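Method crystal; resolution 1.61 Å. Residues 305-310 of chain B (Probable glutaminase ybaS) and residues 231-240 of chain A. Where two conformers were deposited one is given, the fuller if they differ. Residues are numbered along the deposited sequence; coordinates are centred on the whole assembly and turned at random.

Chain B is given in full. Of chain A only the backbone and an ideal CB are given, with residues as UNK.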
ATOM      1  N   TYR B 305      -2.621  11.837  12.277  1.00 10.54           N
ATOM      2  CA  TYR B 305      -2.006  11.726  10.967  1.00  9.81           C
ATOM      3  C   TYR B 305      -2.219  10.327  10.339  1.00 10.15           C
ATOM      4  O   TYR B 305      -1.881   9.292  10.917  1.00 10.54           O
ATOM      5  CB  TYR B 305      -0.499  12.050  11.024  1.00 10.82           C
ATOM      6  CG  TYR B 305      -0.236  13.510  11.325  1.00 12.70           C
ATOM      7  CD1 TYR B 305      -0.856  14.521  10.585  1.00 14.25           C
ATOM      8  CD2 TYR B 305       0.623  13.862  12.355  1.00 16.49           C
ATOM      9  CE1 TYR B 305      -0.613  15.874  10.879  1.00 16.86           C
ATOM     10  CE2 TYR B 305       0.861  15.190  12.655  1.00 14.60           C
ATOM     11  CZ  TYR B 305       0.239  16.175  11.917  1.00 16.00           C
ATOM     12  OH  TYR B 305       0.499  17.501  12.196  1.00 19.85           O
ATOM     13  N   ASN B 306      -2.715  10.345   9.112  1.00 10.72           N
ATOM     14  CA  ASN B 306      -3.046   9.132   8.366  1.00  9.08           C
ATOM     15  C   ASN B 306      -3.317   9.640   6.961  1.00  9.24           C
ATOM     16  O   ASN B 306      -4.230  10.477   6.761  1.00 10.21           O
ATOM     17  CB  ASN B 306      -4.293   8.476   9.005  1.00  9.15           C
ATOM     18  CG  ASN B 306      -4.721   7.181   8.346  1.00  9.50           C
ATOM     19  OD1 ASN B 306      -4.711   7.079   7.139  1.00  8.25           O
ATOM     20  ND2 ASN B 306      -5.189   6.217   9.140  1.00  7.28           N
ATOM     21  N   VAL B 307      -2.559   9.134   5.968  1.00  8.49           N
ATOM     22  CA  VAL B 307      -2.745   9.607   4.595  1.00  9.57           C
ATOM     23  C   VAL B 307      -4.129   9.258   3.993  1.00  9.69           C
ATOM     24  O   VAL B 307      -4.514   9.815   2.929  1.00 10.81           O
ATOM     25  CB  VAL B 307      -1.660   9.133   3.633  1.00  8.90           C
ATOM     26  CG1 VAL B 307      -0.278   9.499   4.161  1.00 10.56           C
ATOM     27  CG2 VAL B 307      -1.810   7.647   3.316  1.00 10.12           C
ATOM     28  N   PHE B 308      -4.885   8.403   4.652  1.00  9.83           N
ATOM     29  CA  PHE B 308      -6.220   8.027   4.139  1.00 11.56           C
ATOM     30  C   PHE B 308      -7.377   8.755   4.828  1.00 15.73           C
ATOM     31  O   PHE B 308      -8.547   8.356   4.729  1.00 15.29           O
ATOM     32  CB  PHE B 308      -6.435   6.529   4.289  1.00 10.52           C
ATOM     33  CG  PHE B 308      -5.357   5.702   3.652  1.00 10.03           C
ATOM     34  CD1 PHE B 308      -5.166   5.744   2.288  1.00 12.41           C
ATOM     35  CD2 PHE B 308      -4.554   4.875   4.439  1.00 12.10           C
ATOM     36  CE1 PHE B 308      -4.163   4.998   1.745  1.00 13.25           C
ATOM     37  CE2 PHE B 308      -3.501   4.130   3.875  1.00 11.60           C
ATOM     38  CZ  PHE B 308      -3.352   4.168   2.542  1.00 12.54           C
ATOM     39  N   LYS B 309      -7.037   9.813   5.551  1.00 20.25           N
ATOM     40  CA  LYS B 309      -8.014  10.597   6.302  1.00 24.36           C
ATOM     41  C   LYS B 309      -7.983  11.979   5.666  1.00 26.95           C
ATOM     42  O   LYS B 309      -6.927  12.585   5.480  1.00 25.90           O
ATOM     43  CB  LYS B 309      -7.651  10.543   7.811  1.00 25.17           C
ATOM     44  CG  LYS B 309      -8.299  11.524   8.755  1.00 28.86           C
ATOM     45  CD  LYS B 309      -8.501  10.983  10.218  1.00 33.47           C
ATOM     46  CE  LYS B 309      -7.610   9.785  10.646  1.00 36.57           C
ATOM     47  NZ  LYS B 309      -7.154   9.813  12.104  1.00 38.77           N
ATOM     48  N   GLY B 310      -9.148  12.440   5.234  1.00 30.55           N
ATOM     49  CA  GLY B 310      -9.275  13.776   4.692  1.00 34.76           C
ATOM     50  C   GLY B 310     -10.083  14.657   5.645  1.00 37.53           C
ATOM     51  O   GLY B 310     -11.318  14.835   5.498  1.00 41.92           O
ATOM     52  OXT GLY B 310     -11.318  14.836   5.500  1.00 41.92           O
TER
ATOM     53  N   UNK A 231     -13.646   4.825   7.239  1.00  9.13           N
ATOM     54  CA  UNK A 231     -13.212   5.048   5.870  1.00  9.48           C
ATOM     55  C   UNK A 231     -11.721   4.802   5.674  1.00  9.14           C
ATOM     56  O   UNK A 231     -11.342   4.198   4.666  1.00  9.49           O
ATOM     57  CB  UNK A 231     -13.557   6.477   5.446  1.00  9.48           C
ATOM     58  N   UNK A 232     -10.841   5.252   6.569  1.00  8.75           N
ATOM     59  CA  UNK A 232      -9.406   5.004   6.318  1.00  8.98           C
ATOM     60  C   UNK A 232      -9.053   3.516   6.183  1.00  9.17           C
ATOM     61  O   UNK A 232      -8.094   3.187   5.488  1.00  8.25           O
ATOM     62  CB  UNK A 232      -8.577   5.611   7.451  1.00  8.98           C
ATOM     63  N   UNK A 233      -9.813   2.617   6.830  1.00  8.72           N
ATOM     64  CA  UNK A 233      -9.550   1.183   6.722  1.00  8.04           C
ATOM     65  C   UNK A 233      -9.870   0.713   5.312  1.00  8.52           C
ATOM     66  O   UNK A 233      -9.188  -0.124   4.742  1.00  7.66           O
ATOM     67  CB  UNK A 233     -10.366   0.396   7.750  1.00  8.04           C
ATOM     68  N   UNK A 234     -10.964   1.243   4.786  1.00  8.27           N
ATOM     69  CA  UNK A 234     -11.387   0.885   3.397  1.00  7.24           C
ATOM     70  C   UNK A 234     -10.329   1.329   2.389  1.00  8.10           C
ATOM     71  O   UNK A 234      -9.916   0.576   1.499  1.00  8.46           O
ATOM     72  CB  UNK A 234     -12.731   1.528   3.051  1.00  7.24           C
ATOM     73  N   UNK A 235      -9.889   2.553   2.528  1.00  8.16           N
ATOM     74  CA  UNK A 235      -8.866   3.106   1.643  1.00  8.07           C
ATOM     75  C   UNK A 235      -7.507   2.428   1.766  1.00  7.50           C
ATOM     76  O   UNK A 235      -6.817   2.261   0.756  1.00  8.38           O
ATOM     77  CB  UNK A 235      -8.705   4.601   1.924  1.00  8.07           C
ATOM     78  N   UNK A 236      -7.135   2.013   2.978  1.00  8.41           N
ATOM     79  CA  UNK A 236      -5.899   1.281   3.180  1.00  7.44           C
ATOM     80  C   UNK A 236      -5.959  -0.041   2.427  1.00  7.64           C
ATOM     81  O   UNK A 236      -5.004  -0.406   1.710  1.00  7.82           O
ATOM     82  CB  UNK A 236      -5.643   1.046   4.670  1.00  7.44           C
ATOM     83  N   UNK A 237      -7.077  -0.742   2.551  1.00  6.36           N
ATOM     84  CA  UNK A 237      -7.231  -2.014   1.850  1.00  7.30           C
ATOM     85  C   UNK A 237      -7.126  -1.810   0.334  1.00  6.77           C
ATOM     86  O   UNK A 237      -6.457  -2.622  -0.355  1.00  6.73           O
ATOM     87  CB  UNK A 237      -8.570  -2.662   2.209  1.00  7.30           C
ATOM     88  N   UNK A 238      -7.761  -0.754  -0.171  1.00  7.61           N
ATOM     89  CA  UNK A 238      -7.681  -0.411  -1.582  1.00  7.11           C
ATOM     90  C   UNK A 238      -6.216  -0.127  -1.983  1.00  7.98           C
ATOM     91  O   UNK A 238      -5.768  -0.617  -3.026  1.00  7.88           O
ATOM     92  CB  UNK A 238      -8.568   0.799  -1.883  1.00  7.11           C
ATOM     93  N   UNK A 239      -5.473   0.642  -1.191  1.00  8.71           N
ATOM     94  CA  UNK A 239      -4.093   0.961  -1.571  1.00 10.08           C
ATOM     95  C   UNK A 239      -3.307  -0.337  -1.689  1.00  9.79           C
ATOM     96  O   UNK A 239      -2.436  -0.432  -2.545  1.00  9.15           O
ATOM     97  CB  UNK A 239      -3.440   1.902  -0.556  1.00 10.08           C
ATOM     98  N   UNK A 240      -3.581  -1.322  -0.832  1.00  9.51           N
ATOM     99  CA  UNK A 240      -2.731  -2.497  -0.823  0.50  8.63           C
ATOM    100  C   UNK A 240      -3.044  -3.497  -1.945  1.00  8.84           C
ATOM    101  O   UNK A 240      -2.169  -4.193  -2.417  1.00  8.31           O
ATOM    102  CB  UNK A 240      -2.856  -3.195   0.533  0.50  8.63           C
TER

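Chain A offers a helix to the C-terminal tail of chain B, where a type I turn from Asn B306 to Lys B309 presents the ring of Phe B308. The turn is held by Lys B309 N to Asn B306 O (3.1 Å) and by Phe B308 N to Asn B306 OD1 (2.8 Å). The ring of Phe B308 asks mainly for apolar neighbours, while Asn B306 ND2 and Phe B308 O are polar groups beside it.

Position 231 points its CA-to-CB bond sideways, and its ideal CB lies 5.4 Å from Phe B308 O. Chain B constrains it little, and many residues would serve. It is Val A231, which makes no contact here.

Position 232 is different. Its CB points toward chain B, with the ideal CB 3.8 Å from Asn B306 ND2 and 3.9 Å from Phe B308 O. A compact side chain would fit, and a small polar one might use the amide or the carbonyl. The phi of -58° also admits proline, and the amide nitrogen, lying in the first turn of this stretch, has no acceptor within it. The residue is Pro A232. Its ring packs against the turn, with Pro A232 CG 3.7 Å from Phe B308 O and Pro A232 CB 4.1 Å from Phe B308 CB. Asn B306 ND2 lies 3.9 Å from Pro A232 CB, without a hydrogen bond; Pro A232 CG is 4.3 Å from Lys B309 CB.

Position 233 points away and 234 is out of reach; chain B sets no demand on either. They are Tyr A233 and Ile A234.

Position 235 again points toward chain B, its ideal CB 3.7 Å from Phe B308 CD1. The aromatic neighbour favours an aliphatic side chain, and leucine, isoleucine or methionine would be reasonable. Leu A235 places CB 3.8 Å from Phe B308 CD1 and, with chi1 m and chi2 t, carries its own CD1 to 3.5 Å from Phe B308 O.

At 236 the CB points sideways, yet the backbone itself lies over a face of the ring: CA is 4.0 Å from the centroid of the Phe B308 ring, 19° off the ring normal, a CH-pi contact. With CA over the ring face and the ideal CB 3.8 Å from Phe B308 CE2, a small residue such as alanine or serine suits; a longer one would have to turn clear of the ring. Ala A236 adds its methyl, CB to Phe B308 CE2 at 3.9 Å.

Position 237 points away, and 238 sideways with no part of chain B near its ideal CB. They are Glu A237, whose charge has no partner in the tail, and Met A238, whose end leads away.

Position 239 points toward chain B, its ideal CB 3.8 Å from Phe B308 CZ, at the tip of the ring. A long, flexible apolar chain could reach around the rim; leucine is also plausible. Met A239, with chi1 t and chi2 and chi3 p, brings CE to 3.6 Å from Phe B308 CE1, at the ring edge.

Position 240 points sideways, unconstrained by chain B, and is Met A240. With these residues in place, no hydrogen bond crosses between the stretches.

Chain A (231-240) VPYILAEMMM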
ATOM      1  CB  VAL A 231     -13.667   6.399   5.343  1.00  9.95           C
ATOM      2  CG1 VAL A 231     -13.149   6.630   3.964  1.00 10.69           C
ATOM      3  CG2 VAL A 231     -15.206   6.413   5.265  1.00  9.21           C
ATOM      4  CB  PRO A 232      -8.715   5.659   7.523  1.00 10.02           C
ATOM      5  CG  PRO A 232      -9.638   6.710   7.890  1.00  8.95           C
ATOM      6  CD  PRO A 232     -11.038   6.089   7.774  1.00  8.83           C
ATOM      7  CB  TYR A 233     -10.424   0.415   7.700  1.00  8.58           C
ATOM      8  CG  TYR A 233     -10.125   0.739   9.156  1.00  8.25           C
ATOM      9  CD1 TYR A 233      -8.936   0.308   9.761  1.00  8.02           C
ATOM     10  CD2 TYR A 233     -11.038   1.461   9.924  1.00  8.68           C
ATOM     11  CE1 TYR A 233      -8.672   0.608  11.068  1.00 10.67           C
ATOM     12  CE2 TYR A 233     -10.787   1.743  11.234  1.00  9.62           C
ATOM     13  CZ  TYR A 233      -9.595   1.336  11.802  1.00 10.92           C
ATOM     14  OH  TYR A 233      -9.359   1.604  13.117  1.00 11.64           O
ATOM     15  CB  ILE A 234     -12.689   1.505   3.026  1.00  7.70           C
ATOM     16  CG1 ILE A 234     -13.789   1.006   3.933  1.00  6.19           C
ATOM     17  CG2 ILE A 234     -13.010   1.231   1.566  1.00  7.29           C
ATOM     18  CD1 ILE A 234     -15.019   1.866   3.855  1.00  7.65           C
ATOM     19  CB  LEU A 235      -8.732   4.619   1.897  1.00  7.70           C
ATOM     20  CG  LEU A 235      -9.995   5.475   1.630  1.00  8.73           C
ATOM     21  CD1 LEU A 235      -9.718   6.920   1.769  1.00  8.17           C
ATOM     22  CD2 LEU A 235     -10.623   5.188   0.237  1.00  8.01           C
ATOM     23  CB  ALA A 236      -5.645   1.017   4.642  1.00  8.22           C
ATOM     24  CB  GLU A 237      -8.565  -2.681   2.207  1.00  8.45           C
ATOM     25  CG  GLU A 237      -8.730  -3.135   3.695  1.00  7.18           C
ATOM     26  CD  GLU A 237      -8.115  -4.439   4.109  1.00 10.45           C
ATOM     27  OE1 GLU A 237      -7.178  -4.960   3.427  1.00 11.64           O
ATOM     28  OE2 GLU A 237      -8.576  -4.967   5.198  1.00 10.47           O
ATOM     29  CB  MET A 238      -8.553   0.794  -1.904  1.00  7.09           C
ATOM     30  CG  MET A 238     -10.074   0.450  -1.906  1.00  6.46           C
ATOM     31  SD  MET A 238     -11.135   1.906  -1.878  1.00  8.53           S
ATOM     32  CE  MET A 238     -10.801   2.618  -3.491  1.00  7.20           C
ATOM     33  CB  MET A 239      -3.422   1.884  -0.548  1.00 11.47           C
ATOM     34  CG  MET A 239      -2.035   2.435  -0.973  1.00 16.40           C
ATOM     35  SD  MET A 239      -2.015   3.587  -2.250  1.00 34.74           S
ATOM     36  CE  MET A 239      -2.916   4.793  -1.675  1.00 24.76           C
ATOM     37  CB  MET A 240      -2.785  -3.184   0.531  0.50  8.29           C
ATOM     38  CG  MET A 240      -2.419  -2.296   1.706  0.50  7.99           C
ATOM     39  SD  MET A 240      -0.832  -1.480   1.699  0.50  6.24           S
ATOM     40  CE  MET A 240       0.283  -2.949   1.535  0.50  6.26           C
TER
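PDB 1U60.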